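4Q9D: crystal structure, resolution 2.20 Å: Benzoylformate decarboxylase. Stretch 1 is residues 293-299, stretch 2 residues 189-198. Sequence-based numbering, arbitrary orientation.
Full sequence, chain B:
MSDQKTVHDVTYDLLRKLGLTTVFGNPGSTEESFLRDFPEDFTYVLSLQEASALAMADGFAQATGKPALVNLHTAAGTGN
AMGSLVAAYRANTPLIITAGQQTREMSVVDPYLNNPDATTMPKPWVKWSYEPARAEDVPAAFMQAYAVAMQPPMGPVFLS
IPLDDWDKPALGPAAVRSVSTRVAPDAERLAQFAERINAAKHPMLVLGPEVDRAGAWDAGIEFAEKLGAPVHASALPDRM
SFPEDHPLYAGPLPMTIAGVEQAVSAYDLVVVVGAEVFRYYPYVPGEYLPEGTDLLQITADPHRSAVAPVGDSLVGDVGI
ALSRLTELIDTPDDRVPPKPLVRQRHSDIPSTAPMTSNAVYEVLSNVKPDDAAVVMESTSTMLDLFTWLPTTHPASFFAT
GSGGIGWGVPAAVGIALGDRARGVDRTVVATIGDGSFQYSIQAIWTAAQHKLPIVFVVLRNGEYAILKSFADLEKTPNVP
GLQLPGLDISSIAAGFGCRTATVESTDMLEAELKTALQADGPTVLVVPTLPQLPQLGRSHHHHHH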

ATOM      1  N   THR B 293     -32.879  19.293  14.880  1.00 33.04           N
ATOM      2  CA  THR B 293     -31.588  19.747  15.398  1.00 29.53           C
ATOM      3  C   THR B 293     -30.594  19.879  14.258  1.00 33.00           C
ATOM      4  O   THR B 293     -30.313  18.896  13.575  1.00 31.53           O
ATOM      5  CB  THR B 293     -31.018  18.771  16.442  1.00 31.30           C
ATOM      6  OG1 THR B 293     -31.951  18.622  17.515  1.00 27.65           O
ATOM      7  CG2 THR B 293     -29.699  19.303  16.994  1.00 32.04           C
ATOM      8  N   ASP B 294     -30.074  21.080  14.033  1.00 31.65           N
ATOM      9  CA  ASP B 294     -29.020  21.265  13.026  1.00 31.09           C
ATOM     10  C   ASP B 294     -27.636  21.167  13.669  1.00 29.33           C
ATOM     11  O   ASP B 294     -27.504  21.314  14.894  1.00 27.69           O
ATOM     12  CB  ASP B 294     -29.147  22.618  12.325  1.00 31.16           C
ATOM     13  CG  ASP B 294     -30.383  22.711  11.424  1.00 37.83           C
ATOM     14  OD1 ASP B 294     -30.859  21.677  10.908  1.00 35.14           O
ATOM     15  OD2 ASP B 294     -30.863  23.841  11.224  1.00 45.95           O
ATOM     16  N   LEU B 295     -26.610  20.931  12.849  1.00 24.89           N
ATOM     17  CA  LEU B 295     -25.222  20.843  13.351  1.00 24.70           C
ATOM     18  C   LEU B 295     -24.192  21.597  12.489  1.00 23.70           C
ATOM     19  O   LEU B 295     -24.246  21.562  11.262  1.00 23.91           O
ATOM     20  CB  LEU B 295     -24.806  19.381  13.546  1.00 21.47           C
ATOM     21  CG  LEU B 295     -23.447  19.057  14.208  1.00 24.92           C
ATOM     22  CD1 LEU B 295     -23.516  17.695  14.890  1.00 19.58           C
ATOM     23  CD2 LEU B 295     -22.306  19.049  13.177  1.00 19.41           C
ATOM     24  N   LEU B 296     -23.297  22.323  13.157  1.00 25.13           N
ATOM     25  CA  LEU B 296     -22.141  22.953  12.528  1.00 30.13           C
ATOM     26  C   LEU B 296     -20.892  22.308  13.127  1.00 25.09           C
ATOM     27  O   LEU B 296     -20.851  22.034  14.334  1.00 23.76           O
ATOM     28  CB  LEU B 296     -22.098  24.463  12.843  1.00 21.58           C
ATOM     29  CG  LEU B 296     -23.284  25.282  12.315  1.00 26.43           C
ATOM     30  CD1 LEU B 296     -23.226  26.702  12.885  1.00 23.50           C
ATOM     31  CD2 LEU B 296     -23.260  25.310  10.814  1.00 23.82           C
ATOM     32  N   GLN B 297     -19.869  22.110  12.300  1.00 22.29           N
ATOM     33  CA  GLN B 297     -18.617  21.490  12.752  1.00 22.59           C
ATOM     34  C   GLN B 297     -17.437  22.346  12.314  1.00 23.13           C
ATOM     35  O   GLN B 297     -17.375  22.784  11.172  1.00 21.80           O
ATOM     36  CB  GLN B 297     -18.485  20.078  12.190  1.00 23.07           C
ATOM     37  CG  GLN B 297     -17.182  19.349  12.583  1.00 19.28           C
ATOM     38  CD  GLN B 297     -17.013  18.012  11.843  1.00 25.62           C
ATOM     39  OE1 GLN B 297     -17.713  17.734  10.867  1.00 22.76           O
ATOM     40  NE2 GLN B 297     -16.084  17.189  12.312  1.00 22.31           N
ATOM     41  N   ILE B 298     -16.503  22.587  13.231  1.00 19.59           N
ATOM     42  CA  ILE B 298     -15.306  23.355  12.913  1.00 23.84           C
ATOM     43  C   ILE B 298     -14.130  22.514  13.379  1.00 21.17           C
ATOM     44  O   ILE B 298     -14.081  22.135  14.531  1.00 21.29           O
ATOM     45  CB  ILE B 298     -15.285  24.734  13.636  1.00 21.57           C
ATOM     46  CG1 ILE B 298     -16.428  25.638  13.132  1.00 25.48           C
ATOM     47  CG2 ILE B 298     -13.945  25.387  13.494  1.00 24.08           C
ATOM     48  CD1 ILE B 298     -16.530  26.947  13.888  1.00 19.73           C
ATOM     49  N   THR B 299     -13.196  22.215  12.480  1.00 19.46           N
ATOM     50  CA  THR B 299     -12.066  21.358  12.829  1.00 19.77           C
ATOM     51  C   THR B 299     -10.873  21.717  11.980  1.00 22.45           C
ATOM     52  O   THR B 299     -11.022  22.232  10.854  1.00 24.73           O
ATOM     53  CB  THR B 299     -12.396  19.857  12.604  1.00 21.02           C
ATOM     54  OG1 THR B 299     -11.231  19.067  12.847  1.00 20.77           O
ATOM     55  CG2 THR B 299     -12.862  19.589  11.167  1.00 17.84           C
TER
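Stretch 2 189-198: RLAQFAERIN

Residues 189-198 are helical throughout: phi lies between -77° and -60°, psi between -43° and -31°, and six i-to-i+4 backbone hydrogen bonds run along the segment, from Phe-193 N to Arg-189 O (3.0 Å) through Asn-198 N to Ala-194 O (2.9 Å). The helix packs against strand 294-299 with a signed crossing angle of -144°, so the two run in broadly opposing directions, and their axes approach to 10.3 Å. The register agrees with this: Leu-296 CA lies 7.3 Å from Phe-193 CA, while Ile-298 CA, farther along the strand, is 9.2 Å from Leu-190 CA, earlier in the helix.

Leu-296 has the largest covered area, 100 Å² of the 366 Å² buried in total, and its CA-to-CB bond points toward the helix. With chi1 m and chi2 t, Leu-296 places CD2 3.7 Å from the centroid of the Phe-193 ring and 3° off the ring normal, a CH-pi contact almost directly over the face. The other methyl, Leu-296 CD1, lies 3.8 Å from Ile-197 CG1 and 3.8 Å from Phe-193 O.

The CA-to-CB bond of Phe-193, with 75 Å² of the residue covered, also points toward the strand. Its ring meets the strand at the edge as well: Gln-297 O is 3.7 Å from Phe-193 CE2, and Ile-298 CG1 is 4.2 Å from Phe-193 CD2, both near the ring plane. Beyond it, Ile-298 CD1 reaches Leu-190 CD1 at 4.2 Å, although both CA-to-CB bonds point sideways.

Arg-196 has 63 Å² covered by the strand and closes the other end of the contact. Arg-196 NH2 donates a hydrogen bond to Asp-294 OD2 at 2.7 Å with an N-H...acceptor angle of 165°, within a salt bridge; the carboxylate oxygen lies near the guanidinium plane, as expected for a nearly linear hydrogen bond from a planar guanidinium, whose N-H bonds lie in its plane. The aliphatic part of the same side chain lines the apolar patch, with Arg-196 CG 4.1 Å from Leu-296 CD1.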

ATOM      1  N   ARG B 189     -17.302  31.926   5.043  1.00 27.07           N
ATOM      2  CA  ARG B 189     -18.025  30.760   5.529  1.00 24.66           C
ATOM      3  C   ARG B 189     -18.183  30.874   7.048  1.00 24.19           C
ATOM      4  O   ARG B 189     -19.217  30.510   7.591  1.00 24.91           O
ATOM      5  CB  ARG B 189     -17.328  29.445   5.126  1.00 31.24           C
ATOM      6  CG  ARG B 189     -18.060  28.127   5.516  1.00 22.27           C
ATOM      7  CD  ARG B 189     -17.496  26.905   4.731  1.00 24.67           C
ATOM      8  NE  ARG B 189     -18.230  25.671   5.023  1.00 23.39           N
ATOM      9  CZ  ARG B 189     -19.432  25.380   4.545  1.00 26.41           C
ATOM     10  NH1 ARG B 189     -20.059  26.231   3.729  1.00 26.70           N
ATOM     11  NH2 ARG B 189     -20.022  24.242   4.893  1.00 23.81           N
ATOM     12  N   LEU B 190     -17.150  31.358   7.733  1.00 21.54           N
ATOM     13  CA  LEU B 190     -17.227  31.506   9.174  1.00 24.74           C
ATOM     14  C   LEU B 190     -18.338  32.511   9.526  1.00 29.92           C
ATOM     15  O   LEU B 190     -19.091  32.280  10.459  1.00 28.21           O
ATOM     16  CB  LEU B 190     -15.902  31.966   9.757  1.00 22.03           C
ATOM     17  CG  LEU B 190     -15.848  31.998  11.295  1.00 28.37           C
ATOM     18  CD1 LEU B 190     -15.848  30.578  11.871  1.00 24.69           C
ATOM     19  CD2 LEU B 190     -14.599  32.735  11.763  1.00 27.91           C
ATOM     20  N   ALA B 191     -18.448  33.601   8.753  1.00 25.36           N
ATOM     21  CA  ALA B 191     -19.522  34.587   8.947  1.00 26.88           C
ATOM     22  C   ALA B 191     -20.885  33.940   8.703  1.00 28.36           C
ATOM     23  O   ALA B 191     -21.840  34.218   9.418  1.00 30.82           O
ATOM     24  CB  ALA B 191     -19.333  35.845   8.048  1.00 26.28           C
ATOM     25  N   GLN B 192     -20.980  33.060   7.710  1.00 29.37           N
ATOM     26  CA  GLN B 192     -22.232  32.339   7.515  1.00 24.22           C
ATOM     27  C   GLN B 192     -22.584  31.515   8.749  1.00 29.92           C
ATOM     28  O   GLN B 192     -23.751  31.457   9.124  1.00 29.09           O
ATOM     29  CB  GLN B 192     -22.187  31.422   6.284  1.00 32.88           C
ATOM     30  CG  GLN B 192     -22.344  32.142   4.947  1.00 44.78           C
ATOM     31  CD  GLN B 192     -21.895  31.310   3.729  1.00 51.63           C
ATOM     32  OE1 GLN B 192     -21.551  30.121   3.837  1.00 39.79           O
ATOM     33  NE2 GLN B 192     -21.879  31.956   2.561  1.00 48.81           N
ATOM     34  N   PHE B 193     -21.587  30.845   9.342  1.00 25.59           N
ATOM     35  CA  PHE B 193     -21.818  30.018  10.529  1.00 32.17           C
ATOM     36  C   PHE B 193     -22.306  30.887  11.703  1.00 29.22           C
ATOM     37  O   PHE B 193     -23.198  30.497  12.465  1.00 29.89           O
ATOM     38  CB  PHE B 193     -20.551  29.231  10.940  1.00 22.04           C
ATOM     39  CG  PHE B 193     -20.318  27.928  10.148  1.00 28.96           C
ATOM     40  CD1 PHE B 193     -20.856  27.742   8.878  1.00 20.07           C
ATOM     41  CD2 PHE B 193     -19.550  26.892  10.701  1.00 21.35           C
ATOM     42  CE1 PHE B 193     -20.633  26.548   8.153  1.00 26.34           C
ATOM     43  CE2 PHE B 193     -19.311  25.679   9.988  1.00 24.61           C
ATOM     44  CZ  PHE B 193     -19.848  25.507   8.711  1.00 24.86           C
ATOM     45  N   ALA B 194     -21.678  32.046  11.868  1.00 25.97           N
ATOM     46  CA  ALA B 194     -22.045  32.972  12.936  1.00 28.97           C
ATOM     47  C   ALA B 194     -23.494  33.415  12.791  1.00 29.48           C
ATOM     48  O   ALA B 194     -24.208  33.532  13.777  1.00 31.95           O
ATOM     49  CB  ALA B 194     -21.126  34.191  12.938  1.00 28.28           C
ATOM     50  N   GLU B 195     -23.923  33.666  11.560  1.00 26.68           N
ATOM     51  CA  GLU B 195     -25.301  34.052  11.325  1.00 33.73           C
ATOM     52  C   GLU B 195     -26.235  32.923  11.743  1.00 43.15           C
ATOM     53  O   GLU B 195     -27.295  33.173  12.302  1.00 30.28           O
ATOM     54  CB  GLU B 195     -25.543  34.413   9.854  1.00 32.69           C
ATOM     55  CG  GLU B 195     -25.138  35.829   9.460  1.00 55.95           C
ATOM     56  CD  GLU B 195     -25.826  36.909  10.313  1.00 78.37           C
ATOM     57  OE1 GLU B 195     -26.987  36.705  10.762  1.00 73.89           O
ATOM     58  OE2 GLU B 195     -25.192  37.965  10.550  1.00 75.07           O
ATOM     59  N   ARG B 196     -25.853  31.681  11.461  1.00 32.18           N
ATOM     60  CA  ARG B 196     -26.714  30.545  11.787  1.00 28.57           C
ATOM     61  C   ARG B 196     -26.796  30.401  13.320  1.00 25.30           C
ATOM     62  O   ARG B 196     -27.830  30.036  13.880  1.00 30.90           O
ATOM     63  CB  ARG B 196     -26.160  29.261  11.161  1.00 28.67           C
ATOM     64  CG  ARG B 196     -26.867  27.974  11.629  1.00 29.81           C
ATOM     65  CD  ARG B 196     -28.280  27.918  11.048  1.00 33.94           C
ATOM     66  NE  ARG B 196     -29.091  26.818  11.555  1.00 28.60           N
ATOM     67  CZ  ARG B 196     -29.768  26.866  12.698  1.00 39.50           C
ATOM     68  NH1 ARG B 196     -29.706  27.965  13.453  1.00 27.61           N
ATOM     69  NH2 ARG B 196     -30.505  25.820  13.080  1.00 34.43           N
ATOM     70  N   ILE B 197     -25.687  30.687  13.980  1.00 25.72           N
ATOM     71  CA  ILE B 197     -25.605  30.623  15.431  1.00 26.46           C
ATOM     72  C   ILE B 197     -26.493  31.726  16.042  1.00 37.08           C
ATOM     73  O   ILE B 197     -27.192  31.482  17.011  1.00 35.42           O
ATOM     74  CB  ILE B 197     -24.135  30.745  15.894  1.00 26.01           C
ATOM     75  CG1 ILE B 197     -23.333  29.463  15.533  1.00 24.57           C
ATOM     76  CG2 ILE B 197     -24.021  31.051  17.417  1.00 29.29           C
ATOM     77  CD1 ILE B 197     -21.826  29.660  15.760  1.00 21.73           C
ATOM     78  N   ASN B 198     -26.472  32.927  15.465  1.00 27.64           N
ATOM     79  CA  ASN B 198     -27.268  34.033  15.990  1.00 39.57           C
ATOM     80  C   ASN B 198     -28.743  33.691  15.933  1.00 34.90           C
ATOM     81  O   ASN B 198     -29.520  34.122  16.777  1.00 37.02           O
ATOM     82  CB  ASN B 198     -27.063  35.286  15.158  1.00 33.24           C
ATOM     83  CG  ASN B 198     -25.745  35.943  15.399  1.00 33.06           C
ATOM     84  OD1 ASN B 198     -25.106  35.773  16.450  1.00 34.20           O
ATOM     85  ND2 ASN B 198     -25.326  36.735  14.423  1.00 35.52           N
TER